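Ornithine carbamoyltransferase, mitochondrial (Coccidioides immitis, PDB 3SDS) catalyses the transfer of the carbamoyl group from carbamoyl phosphate to L-ornithine, giving L-citrulline and phosphate in arginine biosynthesis. Local coordinates at residues L26-D31 with L204-T209; G130-I135 with A149-F154; D258-V263 with G297-W302; N301-H306 with R324-P329. All blocks are in the same frame, centred on the assembly; numbering follows the deposited sequence.

Interaction 1: residues L26-D31 with L204-T209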
# COMPACT_ATOMS: atom_id res chain seq x y z
N LEU A 26 20.64 -9.08 -9.25
CA LEU A 26 21.40 -7.86 -9.47
C LEU A 26 21.81 -7.27 -8.11
O LEU A 26 21.00 -6.59 -7.46
CB LEU A 26 20.61 -6.85 -10.30
CG LEU A 26 21.31 -5.52 -10.63
CD1 LEU A 26 22.58 -5.72 -11.47
CD2 LEU A 26 20.40 -4.53 -11.34
N LEU A 27 23.05 -7.54 -7.66
CA LEU A 27 23.55 -7.01 -6.37
C LEU A 27 24.49 -5.79 -6.49
O LEU A 27 24.60 -4.99 -5.54
CB LEU A 27 24.22 -8.11 -5.53
CG LEU A 27 23.47 -9.44 -5.27
CD1 LEU A 27 24.22 -10.28 -4.26
CD2 LEU A 27 22.02 -9.23 -4.81
N SER A 28 25.13 -5.67 -7.66
CA SER A 28 26.18 -4.68 -7.94
C SER A 28 26.47 -4.63 -9.44
O SER A 28 26.30 -5.64 -10.13
CB SER A 28 27.49 -5.07 -7.22
OG SER A 28 28.59 -4.29 -7.66
N ILE A 29 26.94 -3.49 -9.94
CA ILE A 29 27.43 -3.40 -11.32
C ILE A 29 28.56 -4.41 -11.60
O ILE A 29 28.81 -4.78 -12.76
CB ILE A 29 27.95 -1.98 -11.65
CG1 ILE A 29 26.96 -0.89 -11.22
CG2 ILE A 29 28.27 -1.86 -13.13
CD1 ILE A 29 25.55 -1.01 -11.82
N ALA A 30 29.24 -4.85 -10.55
CA ALA A 30 30.27 -5.88 -10.70
C ALA A 30 29.75 -7.18 -11.36
O ALA A 30 30.55 -7.96 -11.89
CB ALA A 30 30.90 -6.18 -9.36
N ASP A 31 28.43 -7.40 -11.35
CA ASP A 31 27.83 -8.60 -11.96
C ASP A 31 27.53 -8.44 -13.45
O ASP A 31 27.03 -9.36 -14.08
CB ASP A 31 26.51 -8.99 -11.28
CG ASP A 31 26.61 -9.11 -9.75
OD1 ASP A 31 25.62 -8.68 -9.11
OD2 ASP A 31 27.62 -9.64 -9.20
N LEU A 204 29.28 3.59 -9.17
CA LEU A 204 29.56 4.57 -10.23
C LEU A 204 30.97 4.34 -10.80
O LEU A 204 31.15 4.22 -12.04
CB LEU A 204 29.39 5.99 -9.70
CG LEU A 204 29.70 7.24 -10.54
CD1 LEU A 204 28.97 7.23 -11.88
CD2 LEU A 204 29.34 8.52 -9.77
N ALA A 205 31.96 4.25 -9.90
CA ALA A 205 33.35 3.92 -10.27
C ALA A 205 33.48 2.65 -11.12
O ALA A 205 34.16 2.68 -12.15
CB ALA A 205 34.24 3.81 -9.02
N ILE A 206 32.83 1.56 -10.69
CA ILE A 206 32.87 0.28 -11.43
C ILE A 206 32.26 0.41 -12.84
O ILE A 206 32.76 -0.17 -13.81
CB ILE A 206 32.17 -0.88 -10.60
CG1 ILE A 206 32.92 -1.17 -9.30
CG2 ILE A 206 32.04 -2.17 -11.43
CD1 ILE A 206 32.21 -2.13 -8.35
N ALA A 207 31.17 1.18 -12.94
CA ALA A 207 30.52 1.46 -14.22
C ALA A 207 31.42 2.28 -15.13
O ALA A 207 31.75 1.86 -16.25
CB ALA A 207 29.19 2.15 -13.99
N ALA A 208 31.85 3.45 -14.65
CA ALA A 208 32.78 4.30 -15.40
C ALA A 208 34.00 3.56 -15.98
O ALA A 208 34.42 3.82 -17.13
CB ALA A 208 33.22 5.47 -14.54
N THR A 209 34.58 2.64 -15.20
CA THR A 209 35.70 1.83 -15.65
C THR A 209 35.31 1.00 -16.87
O THR A 209 36.02 1.02 -17.87
CB THR A 209 36.21 0.91 -14.54
OG1 THR A 209 36.73 1.69 -13.46
CG2 THR A 209 37.31 0.03 -15.05

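Interaction 2: residues G130-I135 with A149-F154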
# COMPACT_ATOMS: atom_id res chain seq x y z
N GLY A 130 20.71 -3.37 5.90
CA GLY A 130 21.92 -2.72 6.42
C GLY A 130 23.21 -3.31 5.83
O GLY A 130 23.62 -2.92 4.72
N PRO A 131 23.86 -4.24 6.57
CA PRO A 131 25.09 -4.89 6.05
C PRO A 131 24.88 -5.67 4.73
O PRO A 131 23.77 -6.18 4.49
CB PRO A 131 25.53 -5.83 7.20
CG PRO A 131 24.94 -5.19 8.47
CD PRO A 131 23.62 -4.56 8.01
N HIS A 132 25.92 -5.74 3.89
CA HIS A 132 25.88 -6.56 2.67
C HIS A 132 25.78 -8.09 2.93
O HIS A 132 25.12 -8.82 2.17
CB HIS A 132 27.04 -6.27 1.71
CG HIS A 132 26.91 -7.00 0.41
ND1 HIS A 132 26.20 -6.49 -0.66
CD2 HIS A 132 27.34 -8.23 0.03
CE1 HIS A 132 26.22 -7.37 -1.65
NE2 HIS A 132 26.90 -8.43 -1.26
N SER A 133 26.44 -8.57 3.98
CA SER A 133 26.29 -9.96 4.39
C SER A 133 24.81 -10.35 4.49
O SER A 133 24.44 -11.48 4.16
CB SER A 133 27.05 -10.26 5.70
OG SER A 133 26.81 -9.30 6.72
N ASP A 134 23.96 -9.40 4.90
CA ASP A 134 22.51 -9.61 5.00
C ASP A 134 21.84 -9.93 3.65
O ASP A 134 21.16 -10.95 3.52
CB ASP A 134 21.81 -8.42 5.68
CG ASP A 134 21.63 -8.60 7.17
OD1 ASP A 134 22.04 -7.70 7.93
OD2 ASP A 134 21.08 -9.64 7.60
N ILE A 135 22.05 -9.06 2.65
CA ILE A 135 21.40 -9.21 1.33
C ILE A 135 21.81 -10.50 0.58
O ILE A 135 20.97 -11.15 -0.05
CB ILE A 135 21.54 -7.92 0.43
CG1 ILE A 135 20.76 -8.04 -0.88
CG2 ILE A 135 22.98 -7.64 0.08
CD1 ILE A 135 19.34 -7.66 -0.78
N ALA A 149 18.23 -2.76 -3.74
CA ALA A 149 17.72 -1.39 -3.71
C ALA A 149 18.72 -0.40 -3.12
O ALA A 149 18.68 0.79 -3.43
CB ALA A 149 16.41 -1.33 -2.95
N LEU A 150 19.59 -0.91 -2.25
CA LEU A 150 20.64 -0.12 -1.58
C LEU A 150 21.16 -0.95 -0.43
O LEU A 150 20.40 -1.47 0.37
CB LEU A 150 20.11 1.23 -1.06
CG LEU A 150 21.09 2.28 -0.47
CD1 LEU A 150 20.58 3.73 -0.67
CD2 LEU A 150 21.45 2.04 1.03
N CYS A 151 22.48 -1.08 -0.35
CA CYS A 151 23.10 -1.69 0.82
C CYS A 151 24.36 -0.89 1.20
O CYS A 151 24.62 0.20 0.67
CB CYS A 151 23.36 -3.19 0.60
SG CYS A 151 24.95 -3.69 -0.17
N ASP A 152 25.11 -1.42 2.15
CA ASP A 152 26.27 -0.77 2.73
C ASP A 152 27.38 -0.36 1.73
O ASP A 152 28.09 0.63 1.95
CB ASP A 152 26.84 -1.74 3.74
CG ASP A 152 27.45 -1.06 4.91
OD1 ASP A 152 28.40 -0.27 4.69
OD2 ASP A 152 26.99 -1.32 6.05
N THR A 153 27.52 -1.14 0.66
CA THR A 153 28.62 -1.00 -0.31
C THR A 153 28.18 -0.86 -1.78
O THR A 153 28.98 -0.45 -2.62
CB THR A 153 29.65 -2.18 -0.23
OG1 THR A 153 29.03 -3.41 -0.65
CG2 THR A 153 30.23 -2.37 1.17
N PHE A 154 26.94 -1.22 -2.12
CA PHE A 154 26.49 -1.10 -3.53
C PHE A 154 25.19 -0.33 -3.69
O PHE A 154 24.46 -0.17 -2.72
CB PHE A 154 26.38 -2.49 -4.18
CG PHE A 154 27.61 -3.32 -4.04
CD1 PHE A 154 28.82 -2.90 -4.60
CD2 PHE A 154 27.58 -4.53 -3.34
CE1 PHE A 154 29.99 -3.67 -4.47
CE2 PHE A 154 28.74 -5.32 -3.21
CZ PHE A 154 29.96 -4.88 -3.77

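Interaction 3: residues D258-V263 with G297-W302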
# COMPACT_ATOMS: atom_id res chain seq x y z
N ASP A 258 40.29 19.60 -15.12
CA ASP A 258 39.81 19.09 -16.42
C ASP A 258 38.58 18.15 -16.34
O ASP A 258 38.40 17.28 -17.20
CB ASP A 258 40.96 18.45 -17.23
CG ASP A 258 42.04 19.45 -17.62
OD1 ASP A 258 41.70 20.61 -17.97
OD2 ASP A 258 43.24 19.08 -17.58
N ALA A 259 37.74 18.37 -15.32
CA ALA A 259 36.60 17.50 -15.07
C ALA A 259 35.42 17.91 -15.93
O ALA A 259 35.16 19.12 -16.10
CB ALA A 259 36.23 17.53 -13.60
N ASP A 260 34.71 16.92 -16.47
CA ASP A 260 33.54 17.21 -17.29
C ASP A 260 32.31 17.32 -16.42
O ASP A 260 31.37 18.09 -16.73
CB ASP A 260 33.34 16.14 -18.37
CG ASP A 260 34.46 16.13 -19.38
OD1 ASP A 260 34.57 17.11 -20.18
OD2 ASP A 260 35.24 15.15 -19.37
N VAL A 261 32.32 16.57 -15.33
CA VAL A 261 31.21 16.51 -14.38
C VAL A 261 31.77 16.57 -12.97
O VAL A 261 32.82 15.98 -12.70
CB VAL A 261 30.44 15.19 -14.52
CG1 VAL A 261 29.33 15.09 -13.48
CG2 VAL A 261 29.89 15.04 -15.93
N ILE A 262 31.07 17.27 -12.08
CA ILE A 262 31.39 17.22 -10.65
C ILE A 262 30.24 16.63 -9.82
O ILE A 262 29.09 17.06 -9.93
CB ILE A 262 31.89 18.57 -10.10
CG1 ILE A 262 33.17 19.01 -10.83
CG2 ILE A 262 32.17 18.47 -8.60
CD1 ILE A 262 33.60 20.46 -10.57
N VAL A 263 30.57 15.62 -9.01
CA VAL A 263 29.58 14.92 -8.18
C VAL A 263 29.91 15.02 -6.68
O VAL A 263 31.08 14.92 -6.28
CB VAL A 263 29.48 13.41 -8.51
CG1 VAL A 263 28.10 12.92 -8.21
CG2 VAL A 263 29.79 13.14 -9.93
N GLY A 297 40.51 24.53 -11.93
CA GLY A 297 40.67 24.49 -13.39
C GLY A 297 39.78 23.52 -14.16
O GLY A 297 40.21 22.98 -15.19
N ALA A 298 38.55 23.32 -13.69
CA ALA A 298 37.60 22.44 -14.38
C ALA A 298 37.23 23.02 -15.74
O ALA A 298 37.49 24.19 -16.01
CB ALA A 298 36.38 22.22 -13.52
N LYS A 299 36.63 22.20 -16.61
CA LYS A 299 36.18 22.65 -17.94
C LYS A 299 35.20 23.82 -17.84
O LYS A 299 34.50 24.00 -16.84
CB LYS A 299 35.51 21.50 -18.71
CG LYS A 299 36.36 20.24 -18.85
CD LYS A 299 36.91 20.03 -20.24
CE LYS A 299 37.56 18.66 -20.34
NZ LYS A 299 38.18 18.43 -21.66
N GLU A 300 35.17 24.63 -18.90
CA GLU A 300 34.30 25.78 -18.94
C GLU A 300 32.82 25.40 -18.72
O GLU A 300 32.10 26.08 -18.00
CB GLU A 300 34.51 26.53 -20.27
CG GLU A 300 33.78 27.88 -20.39
CD GLU A 300 34.12 28.87 -19.27
OE1 GLU A 300 35.26 28.83 -18.74
OE2 GLU A 300 33.25 29.70 -18.93
N ASN A 301 32.39 24.30 -19.32
CA ASN A 301 30.98 23.90 -19.23
C ASN A 301 30.71 22.70 -18.32
O ASN A 301 29.86 21.86 -18.64
CB ASN A 301 30.38 23.67 -20.63
CG ASN A 301 31.06 22.53 -21.38
OD1 ASN A 301 32.29 22.36 -21.32
ND2 ASN A 301 30.26 21.74 -22.08
N TRP A 302 31.40 22.62 -17.19
CA TRP A 302 31.23 21.48 -16.27
C TRP A 302 29.80 21.41 -15.72
O TRP A 302 29.16 22.44 -15.50
CB TRP A 302 32.26 21.52 -15.13
CG TRP A 302 32.10 22.70 -14.21
CD1 TRP A 302 32.60 23.96 -14.39
CD2 TRP A 302 31.40 22.73 -12.96
NE1 TRP A 302 32.25 24.76 -13.34
CE2 TRP A 302 31.51 24.04 -12.45
CE3 TRP A 302 30.67 21.77 -12.23
CZ2 TRP A 302 30.93 24.43 -11.24
CZ3 TRP A 302 30.10 22.15 -11.02
CH2 TRP A 302 30.23 23.48 -10.54
O HOH W 1 32.88 19.18 -21.37

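Interaction 4: residues N301-H306 with R324-P329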
# COMPACT_ATOMS: atom_id res chain seq x y z
N ASN A 301 32.39 24.30 -19.32
CA ASN A 301 30.98 23.90 -19.23
C ASN A 301 30.71 22.70 -18.32
O ASN A 301 29.86 21.86 -18.64
CB ASN A 301 30.38 23.67 -20.63
CG ASN A 301 31.06 22.53 -21.38
OD1 ASN A 301 32.29 22.36 -21.32
ND2 ASN A 301 30.26 21.74 -22.08
N TRP A 302 31.40 22.62 -17.19
CA TRP A 302 31.23 21.48 -16.27
C TRP A 302 29.80 21.41 -15.72
O TRP A 302 29.16 22.44 -15.50
CB TRP A 302 32.26 21.52 -15.13
CG TRP A 302 32.10 22.70 -14.21
CD1 TRP A 302 32.60 23.96 -14.39
CD2 TRP A 302 31.40 22.73 -12.96
NE1 TRP A 302 32.25 24.76 -13.34
CE2 TRP A 302 31.51 24.04 -12.45
CE3 TRP A 302 30.67 21.77 -12.23
CZ2 TRP A 302 30.93 24.43 -11.24
CZ3 TRP A 302 30.10 22.15 -11.02
CH2 TRP A 302 30.23 23.48 -10.54
N LYS A 303 29.33 20.19 -15.50
CA LYS A 303 27.95 19.95 -15.06
C LYS A 303 27.94 19.38 -13.65
O LYS A 303 28.92 18.79 -13.21
CB LYS A 303 27.27 18.97 -16.03
CG LYS A 303 27.24 19.39 -17.51
CD LYS A 303 26.22 20.50 -17.73
CE LYS A 303 25.72 20.56 -19.17
NZ LYS A 303 26.34 21.65 -19.98
N PHE A 304 26.83 19.54 -12.94
CA PHE A 304 26.74 19.09 -11.56
C PHE A 304 25.71 17.98 -11.32
O PHE A 304 24.61 18.01 -11.90
CB PHE A 304 26.45 20.28 -10.64
CG PHE A 304 26.26 19.90 -9.20
CD1 PHE A 304 27.36 19.54 -8.41
CD2 PHE A 304 24.99 19.88 -8.63
CE1 PHE A 304 27.19 19.18 -7.08
CE2 PHE A 304 24.81 19.52 -7.30
CZ PHE A 304 25.91 19.16 -6.53
N MET A 305 26.09 17.02 -10.46
CA MET A 305 25.27 15.84 -10.12
C MET A 305 25.34 15.48 -8.61
O MET A 305 26.41 15.51 -8.00
CB MET A 305 25.69 14.64 -10.96
CG MET A 305 25.33 14.76 -12.44
SD MET A 305 25.86 13.36 -13.45
CE MET A 305 24.82 12.07 -12.76
N HIS A 306 24.18 15.14 -8.05
CA HIS A 306 23.98 14.79 -6.64
C HIS A 306 22.72 13.89 -6.63
O HIS A 306 21.72 14.22 -7.26
CB HIS A 306 23.74 16.08 -5.84
CG HIS A 306 23.69 15.92 -4.35
ND1 HIS A 306 23.03 14.89 -3.72
CD2 HIS A 306 24.16 16.72 -3.36
CE1 HIS A 306 23.13 15.03 -2.41
NE2 HIS A 306 23.81 16.14 -2.16
N ARG A 324 23.84 24.53 -14.89
CA ARG A 324 24.84 23.45 -14.79
C ARG A 324 24.32 22.16 -14.15
O ARG A 324 24.99 21.13 -14.20
CB ARG A 324 26.03 23.91 -13.95
CG ARG A 324 26.90 24.97 -14.56
CD ARG A 324 28.17 25.13 -13.75
NE ARG A 324 29.26 25.56 -14.61
CZ ARG A 324 29.79 26.78 -14.60
NH1 ARG A 324 29.33 27.69 -13.74
NH2 ARG A 324 30.77 27.08 -15.43
N SER A 325 23.14 22.22 -13.53
CA SER A 325 22.72 21.18 -12.60
C SER A 325 21.75 20.19 -13.22
O SER A 325 20.64 20.55 -13.59
CB SER A 325 22.13 21.81 -11.36
OG SER A 325 21.73 20.84 -10.41
N LEU A 326 22.17 18.93 -13.31
CA LEU A 326 21.37 17.86 -13.91
C LEU A 326 20.57 17.06 -12.86
O LEU A 326 20.02 15.98 -13.14
CB LEU A 326 22.27 16.91 -14.71
CG LEU A 326 23.25 17.47 -15.72
CD1 LEU A 326 24.17 16.34 -16.21
CD2 LEU A 326 22.52 18.12 -16.88
N VAL A 327 20.53 17.62 -11.65
CA VAL A 327 19.89 17.06 -10.46
C VAL A 327 18.46 16.47 -10.65
O VAL A 327 18.21 15.30 -10.29
CB VAL A 327 20.00 18.10 -9.31
CG1 VAL A 327 18.74 18.14 -8.45
CG2 VAL A 327 21.23 17.83 -8.48
N PHE A 328 17.54 17.24 -11.21
CA PHE A 328 16.15 16.78 -11.38
C PHE A 328 15.97 15.73 -12.51
O PHE A 328 15.31 14.69 -12.32
CB PHE A 328 15.19 17.97 -11.52
CG PHE A 328 15.23 18.92 -10.35
CD1 PHE A 328 14.70 18.54 -9.11
CD2 PHE A 328 15.82 20.18 -10.47
CE1 PHE A 328 14.74 19.41 -8.01
CE2 PHE A 328 15.89 21.05 -9.37
CZ PHE A 328 15.34 20.66 -8.14
N PRO A 329 16.57 15.98 -13.69
CA PRO A 329 16.54 14.88 -14.65
C PRO A 329 17.13 13.57 -14.08
O PRO A 329 16.57 12.50 -14.32
CB PRO A 329 17.40 15.42 -15.81
CG PRO A 329 17.13 16.91 -15.76
CD PRO A 329 17.11 17.22 -14.29

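Interaction 1: residues L26-D31 with L204-T209
Ile29 and Ala207 bring the two backbones nearest, 6.4 Å from CA to CA, where the short 3-10 turn 29-31 meets the flank of helix 199-210. No hydrogen bond spans the gap, and what touches is mostly methyl. The side chains of Ile29 and Ile206 run in opposing senses as they pass. Ile206 has CG1 anti to its carbonyl carbon (chi1 -64°); its branch methyl CG2 lies anti to the backbone N and faces the turn, 4.1 Å from Ile29 CB. The same methyl comes within 4.0 Å of Ala30 N. At the other end of that side chain, CD1 of Ile206 lies 4.4 Å from Ala30 CB. Ile29 answers with its own CG2, which rests against Ala207, 4.2 Å from Ala207 CB. Phe37 of helix 34-51 touches both Ile29 and Ala207, so an aromatic side chain borders the aliphatic contact.

The turn is fixed by its own polar groups. Ser28 OG takes the N-H of Ala30, N to OG 3.0 Å, an ST turn, and Asp31 OD1 receives the N-H of Leu27, N to OD1 3.2 Å, nearly in line with its C-O bond. Asp203, on the same helix as Ile206, is hydrogen-bonded through OD1 to both Ser28 OG and Ile29 N, which adds a polar tie beside the methyls.

The turn belongs to the carbamoyl-phosphate domain and the helix to the ornithine domain: this is a buried piece of the domain junction in the two-domain transcarbamylase fold.

Interaction 2: residues G130-I135 with A149-F154
His132 points ND1 at the sulfur of Cys151, and this is the main polar bond of the contact. His132 ND1 donates to Cys151 SG, 3.1 Å away, at an N-H...S angle of 164°, and the sulfur lies in the plane of the imidazole, at its edge. CG of His132 is anti to the backbone N (chi1 -174°), which starts the ring off beside the loop of Cys151 and Phe154. The ring is covered on both faces: Phe154 CE2 stands over one and Ile135 CG2 over the other, each offset toward the rim. Phe154 comes edge-on in an offset edge-to-face pair, centroids 5.2 Å apart and planes at 85°; its CD2 lies 3.6 Å from His132 CE1.

Among backbone groups, Asp152 N makes a weak bond of 3.3 Å to Gly130 O, a second tie between the two segments. The loop also closes on itself, Cys151 N donating to Phe154 O at 3.2 Å. Cys151 O takes a hydrogen bond from ND2 of Asn199, a residue that by similarity binds L-ornithine. The loop leads directly into His155, which by similarity binds carbamoyl phosphate.

Flipping the imidazole would take ND1 off the sulfur, so the bond probably fixes the ring's orientation, while carbon on both faces limits tilting. The Cys151 thiol acts here as an acceptor, and its partner would polarise it slightly.

Interaction 3: residues D258-V263 with G297-W302
A chi1 of 65° places CG of Trp302 between its backbone N and carbonyl carbon, which starts the indole off beside Ile262; Ile262, with CG1 anti to its carbonyl carbon (chi1 -61°), ends with CD1 over one face of that indole. This is a CH-pi contact, CD1 lying 4.0 Å from the centroid of the six-membered ring and 27° off its normal. It is displaced toward the rim, with CE3 of Trp302 its nearest atom at 3.6 Å.

Lys299, bent at chi2, runs obliquely across Asp260. Its CG lies 3.2 Å from Ala259 O, and its CE 3.4 Å from Asp260 OD1. The ammonium stops short of a salt bridge, NZ to Asp260 OD1 being 4.1 Å. That carboxylate is held otherwise: OD2 accepts from the backbone N of Lys190, while a water donates to both Asp260 OD1 and Asn301 OD1.

The backbones are tied only weakly, Asp258 N to Gly297 O at 3.4 Å and Lys299 N to Ala259 O at 3.5 Å. Gly297, with positive phi, ends helix 290-296 in a Schellman motif.

Carbon packing over the indole and long backbone bonds thus join strand 261-264 and the turn before it to the loop leading into strand 303-306, with the lysine charge probably acting on Asp260 at a distance.

Interaction 4: residues N301-H306 with R324-P329
Arg324 lies across Trp302, and its side chain can be followed atom by atom. CB starts 3.8 Å from Trp302 O. CG, anti to the carbonyl carbon of Arg324 (chi1 -69°), closes to 3.5 Å of that same Trp302 oxygen. CD then passes over the indole face, a CH-pi contact 3.9 Å from the centroid of the six-membered ring. NE donates a weak bond to Trp302 O at 3.2 Å, the oxygen lying at the edge of the guanidinium, in its plane. At the tip CZ sits 3.4 Å from Trp302 NE1 and NH1 4.2 Å from it, and the guanidinium is stacked flat on the indole, planes 15° apart. NH2 is near NE1 too, but both are donors and no bond forms; NH2 instead donates to Glu300 O.

Beyond the arginine, the chains run 18° apart in the same sense. Phe304 N donates to Arg324 O at 2.7 Å and Leu326 N to Phe304 O at 3.0 Å, so Phe304 bonds on both sides of Ser325 in a single parallel bridge. Leu326 then takes the N-cap position of helix 327-347. On one side of the strand Val327 CG2 touches both CE2 of the Phe304 ring and His306 CB; on the other Leu326 CD1 touches Lys303 CB and Met305 CG.

Strand 303-306 is one of the two outer strands, within this chain, of the ornithine domain's five-stranded parallel, Rossmann-like sheet, and the chain continues from His306 to Cys307 and Leu308, by similarity the proton acceptor and part of the carbamoyl-phosphate site.

Interaction 1 is the buried one; the other three are only partly buried. It alone crosses between the two domains, by methyl contacts, while interaction 2 lies wholly in the carbamoyl-phosphate domain and interactions 3 and 4 in the ornithine domain. Interactions 1 and 2 touch mainly through Phe154, which packs on Leu27 and Ser28, and also where Leu27 meets Ile135. Interactions 3 and 4 share Asn301 and Trp302 and serve neighbouring strands, Ile262 probably bonding through its backbone to Lys303 and Met305. Their chemistry differs: a histidine-to-sulfur bond near the substrate site in 2, weak backbone bonds and a water in 3, and well-formed backbone bonds with a stacked arginine in 4.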